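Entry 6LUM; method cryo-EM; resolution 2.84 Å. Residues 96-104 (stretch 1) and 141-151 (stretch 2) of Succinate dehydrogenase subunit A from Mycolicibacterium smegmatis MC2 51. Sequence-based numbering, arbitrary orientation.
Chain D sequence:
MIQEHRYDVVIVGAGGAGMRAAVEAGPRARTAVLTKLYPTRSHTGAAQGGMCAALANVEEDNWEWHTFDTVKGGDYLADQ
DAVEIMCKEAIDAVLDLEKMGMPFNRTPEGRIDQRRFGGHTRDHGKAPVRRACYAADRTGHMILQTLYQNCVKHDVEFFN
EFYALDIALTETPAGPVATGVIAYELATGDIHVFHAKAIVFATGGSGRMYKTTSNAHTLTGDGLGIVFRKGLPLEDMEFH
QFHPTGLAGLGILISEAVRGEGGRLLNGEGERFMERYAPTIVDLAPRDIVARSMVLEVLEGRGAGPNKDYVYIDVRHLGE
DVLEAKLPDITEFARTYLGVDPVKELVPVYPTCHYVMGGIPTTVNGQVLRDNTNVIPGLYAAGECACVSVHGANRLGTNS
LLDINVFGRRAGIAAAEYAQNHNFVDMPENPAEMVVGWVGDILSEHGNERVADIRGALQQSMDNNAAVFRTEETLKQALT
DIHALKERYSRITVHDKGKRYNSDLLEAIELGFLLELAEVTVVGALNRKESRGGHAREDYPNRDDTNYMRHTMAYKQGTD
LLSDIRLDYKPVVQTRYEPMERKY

Stretch 1 (96-104) DLEKMGMPF
Stretch 2 (141-151) HMILQTLYQNC

Stretch 1 enters as a helix begun earlier in the chain and leaves as a loop after the turn at Gly101; stretch 2, 141-151, is helical throughout. The helix axes approach to 10.2 Å with N-to-C directions 61° apart. The contact buries 465 Å² in total. Met102 and Thr146 set the register, with CA atoms 5.9 Å apart.

Leu97 (-59/-45, chi1 -95°, chi2 t) has its CB sideways, but its tip reaches stretch 2. Leu97 CD1 lies 4.0 Å from Ile143 CG2, and Leu97 CD2 lies 4.3 Å from Leu147 CD2. Glu98 points away and makes no contact.

Met100 (-85/-11) points toward stretch 2, with chi1 -91°, chi2 t and chi3 m. Met100 CB sits 3.9 Å from Thr146 CG2, Met100 CE 3.7 Å from Leu147 CD2, and Met100 SD 3.4 Å from Asn150 CG. Asn150 ND2 gives a weak hydrogen bond to Met100 O, 3.5 Å long. Asn150 ND2 also donates a hydrogen bond to Thr146 O at 3.0 Å, within its own helix. Asn150 has chi1 m and chi2 -94°.

Gly101 closes the helix in a Schellman motif at phi/psi 125/21. Weak bonds run from Met102 N to Leu97 O, 3.2 Å, and from Gly101 N to Glu98 O, 3.4 Å. A CB at these angles would jam against the carbonyl O of Met100, so the backbone itself calls for glycine.

Met102 (-91/136) is extended, with all three chi angles t. Met102 CB is 3.6 Å from Thr146 OG1, Met102 SD is 3.7 Å from Ile143 CG1, and Met102 CE is 3.7 Å from Met142 CB. Thr146 (chi1 m) donates from OG1 to Met142 O at 2.8 Å, which ties its hydroxyl to its own helix.

Pro103 (-80/78, C-gamma endo) places CG 4.0 Å from Met142 SD. Met142 is m, m, t. Phe104 (-70/160, chi1 m) makes no contact with stretch 2.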

# COMPACT_ATOMS: atom_id res chain seq x y z
N ASP D 96 -6.66 5.34 27.54
CA ASP D 96 -6.01 5.53 26.25
C ASP D 96 -4.64 4.89 26.21
O ASP D 96 -4.20 4.45 25.14
CB ASP D 96 -5.88 7.01 25.91
CG ASP D 96 -5.74 7.24 24.42
OD1 ASP D 96 -5.81 8.41 23.99
OD2 ASP D 96 -5.57 6.26 23.68
N LEU D 97 -3.93 4.82 27.33
CA LEU D 97 -2.72 4.01 27.37
C LEU D 97 -3.04 2.56 27.02
O LEU D 97 -2.36 1.93 26.22
CB LEU D 97 -2.06 4.09 28.73
CG LEU D 97 -0.95 5.12 28.88
CD1 LEU D 97 -0.41 5.00 30.26
CD2 LEU D 97 0.13 4.88 27.87
N GLU D 98 -4.11 2.02 27.62
CA GLU D 98 -4.48 0.64 27.32
C GLU D 98 -4.90 0.47 25.87
O GLU D 98 -4.66 -0.58 25.27
CB GLU D 98 -5.61 0.19 28.25
CG GLU D 98 -5.67 -1.30 28.44
CD GLU D 98 -6.28 -2.01 27.26
OE1 GLU D 98 -7.06 -1.36 26.53
OE2 GLU D 98 -5.99 -3.20 27.05
N LYS D 99 -5.53 1.47 25.29
CA LYS D 99 -5.94 1.35 23.90
C LYS D 99 -4.82 1.64 22.92
O LYS D 99 -4.98 1.39 21.73
CB LYS D 99 -7.12 2.28 23.61
CG LYS D 99 -8.43 1.80 24.19
CD LYS D 99 -9.57 2.69 23.78
CE LYS D 99 -9.47 4.05 24.44
NZ LYS D 99 -10.36 5.04 23.79
N MET D 100 -3.69 2.17 23.39
CA MET D 100 -2.52 2.32 22.53
C MET D 100 -1.67 1.07 22.46
O MET D 100 -0.76 1.00 21.64
CB MET D 100 -1.65 3.49 23.01
CG MET D 100 -1.99 4.82 22.37
SD MET D 100 -0.72 6.08 22.56
CE MET D 100 -0.55 6.14 24.33
N GLY D 101 -1.94 0.09 23.32
CA GLY D 101 -1.20 -1.15 23.31
C GLY D 101 -0.58 -1.49 24.65
O GLY D 101 0.35 -2.29 24.71
N MET D 102 -1.09 -0.91 25.72
CA MET D 102 -0.20 -1.22 26.83
C MET D 102 -0.63 -2.50 27.53
O MET D 102 -1.82 -2.68 27.80
CB MET D 102 -0.15 -0.08 27.83
CG MET D 102 0.87 -0.29 28.91
SD MET D 102 0.78 0.87 30.24
CE MET D 102 1.40 -0.15 31.55
N PRO D 103 0.29 -3.39 27.85
CA PRO D 103 -0.07 -4.66 28.50
C PRO D 103 -0.32 -4.58 30.00
O PRO D 103 0.50 -4.96 30.82
CB PRO D 103 1.15 -5.53 28.19
CG PRO D 103 2.24 -4.59 28.12
CD PRO D 103 1.71 -3.38 27.46
N PHE D 104 -1.50 -4.09 30.37
CA PHE D 104 -1.88 -4.13 31.77
C PHE D 104 -2.15 -5.56 32.21
O PHE D 104 -2.39 -6.45 31.39
CB PHE D 104 -3.12 -3.28 32.01
CG PHE D 104 -2.89 -1.81 31.91
CD1 PHE D 104 -2.39 -1.11 32.97
CD2 PHE D 104 -3.19 -1.13 30.76
CE1 PHE D 104 -2.19 0.24 32.88
CE2 PHE D 104 -2.99 0.22 30.67
CZ PHE D 104 -2.49 0.90 31.73
N HIS D 141 8.32 1.12 32.55
CA HIS D 141 8.96 0.58 31.37
C HIS D 141 7.94 0.30 30.28
O HIS D 141 8.19 0.59 29.10
CB HIS D 141 9.74 -0.67 31.74
CG HIS D 141 10.19 -1.47 30.57
ND1 HIS D 141 11.05 -0.98 29.61
CD2 HIS D 141 9.92 -2.75 30.21
CE1 HIS D 141 11.27 -1.91 28.70
NE2 HIS D 141 10.59 -2.99 29.04
N MET D 142 6.78 -0.23 30.65
CA MET D 142 5.74 -0.49 29.66
C MET D 142 5.14 0.79 29.12
O MET D 142 4.84 0.89 27.93
CB MET D 142 4.63 -1.33 30.28
CG MET D 142 5.09 -2.59 30.88
SD MET D 142 5.77 -3.73 29.69
CE MET D 142 5.78 -5.17 30.73
N ILE D 143 4.93 1.78 29.99
CA ILE D 143 4.41 3.06 29.52
C ILE D 143 5.36 3.69 28.52
O ILE D 143 4.95 4.17 27.45
CB ILE D 143 4.14 4.00 30.70
CG1 ILE D 143 3.16 3.37 31.67
CG2 ILE D 143 3.59 5.30 30.23
CD1 ILE D 143 2.87 4.23 32.84
N LEU D 144 6.65 3.68 28.84
CA LEU D 144 7.66 4.25 27.95
C LEU D 144 7.73 3.49 26.63
O LEU D 144 7.82 4.10 25.56
CB LEU D 144 9.01 4.23 28.65
CG LEU D 144 10.11 5.21 28.27
CD1 LEU D 144 9.62 6.60 28.34
CD2 LEU D 144 11.22 5.02 29.25
N GLN D 145 7.69 2.16 26.68
CA GLN D 145 7.71 1.39 25.44
C GLN D 145 6.48 1.67 24.60
O GLN D 145 6.58 1.77 23.38
CB GLN D 145 7.80 -0.10 25.75
CG GLN D 145 9.10 -0.53 26.36
CD GLN D 145 10.21 -0.65 25.36
OE1 GLN D 145 9.99 -1.00 24.21
NE2 GLN D 145 11.43 -0.37 25.80
N THR D 146 5.32 1.80 25.22
CA THR D 146 4.09 2.06 24.47
C THR D 146 4.14 3.42 23.79
O THR D 146 3.80 3.55 22.61
CB THR D 146 2.90 1.97 25.39
OG1 THR D 146 2.83 0.65 25.94
CG2 THR D 146 1.65 2.26 24.64
N LEU D 147 4.57 4.44 24.53
CA LEU D 147 4.67 5.77 23.94
C LEU D 147 5.70 5.80 22.82
O LEU D 147 5.48 6.45 21.79
CB LEU D 147 5.00 6.78 25.02
CG LEU D 147 3.91 6.88 26.08
CD1 LEU D 147 4.36 7.71 27.23
CD2 LEU D 147 2.67 7.44 25.47
N TYR D 148 6.81 5.08 22.98
CA TYR D 148 7.82 5.07 21.93
C TYR D 148 7.34 4.31 20.70
O TYR D 148 7.62 4.72 19.58
CB TYR D 148 9.11 4.46 22.45
CG TYR D 148 10.20 4.45 21.42
CD1 TYR D 148 10.53 5.60 20.73
CD2 TYR D 148 10.88 3.30 21.12
CE1 TYR D 148 11.51 5.60 19.79
CE2 TYR D 148 11.86 3.29 20.18
CZ TYR D 148 12.17 4.44 19.52
OH TYR D 148 13.16 4.43 18.57
N GLN D 149 6.63 3.21 20.89
CA GLN D 149 6.08 2.48 19.76
C GLN D 149 5.06 3.31 19.01
O GLN D 149 4.97 3.23 17.78
CB GLN D 149 5.47 1.17 20.23
CG GLN D 149 6.46 0.20 20.77
CD GLN D 149 5.83 -0.84 21.65
OE1 GLN D 149 4.63 -0.83 21.87
NE2 GLN D 149 6.64 -1.74 22.17
N ASN D 150 4.30 4.14 19.71
CA ASN D 150 3.37 5.02 19.02
C ASN D 150 4.09 6.14 18.28
O ASN D 150 3.68 6.52 17.18
CB ASN D 150 2.37 5.59 19.99
CG ASN D 150 1.19 4.72 20.15
OD1 ASN D 150 0.19 4.89 19.48
ND2 ASN D 150 1.31 3.73 21.02
N CYS D 151 5.15 6.69 18.87
CA CYS D 151 5.94 7.68 18.15
C CYS D 151 6.61 7.07 16.93
O CYS D 151 6.86 7.78 15.95
CB CYS D 151 6.97 8.30 19.08
SG CYS D 151 6.29 9.41 20.31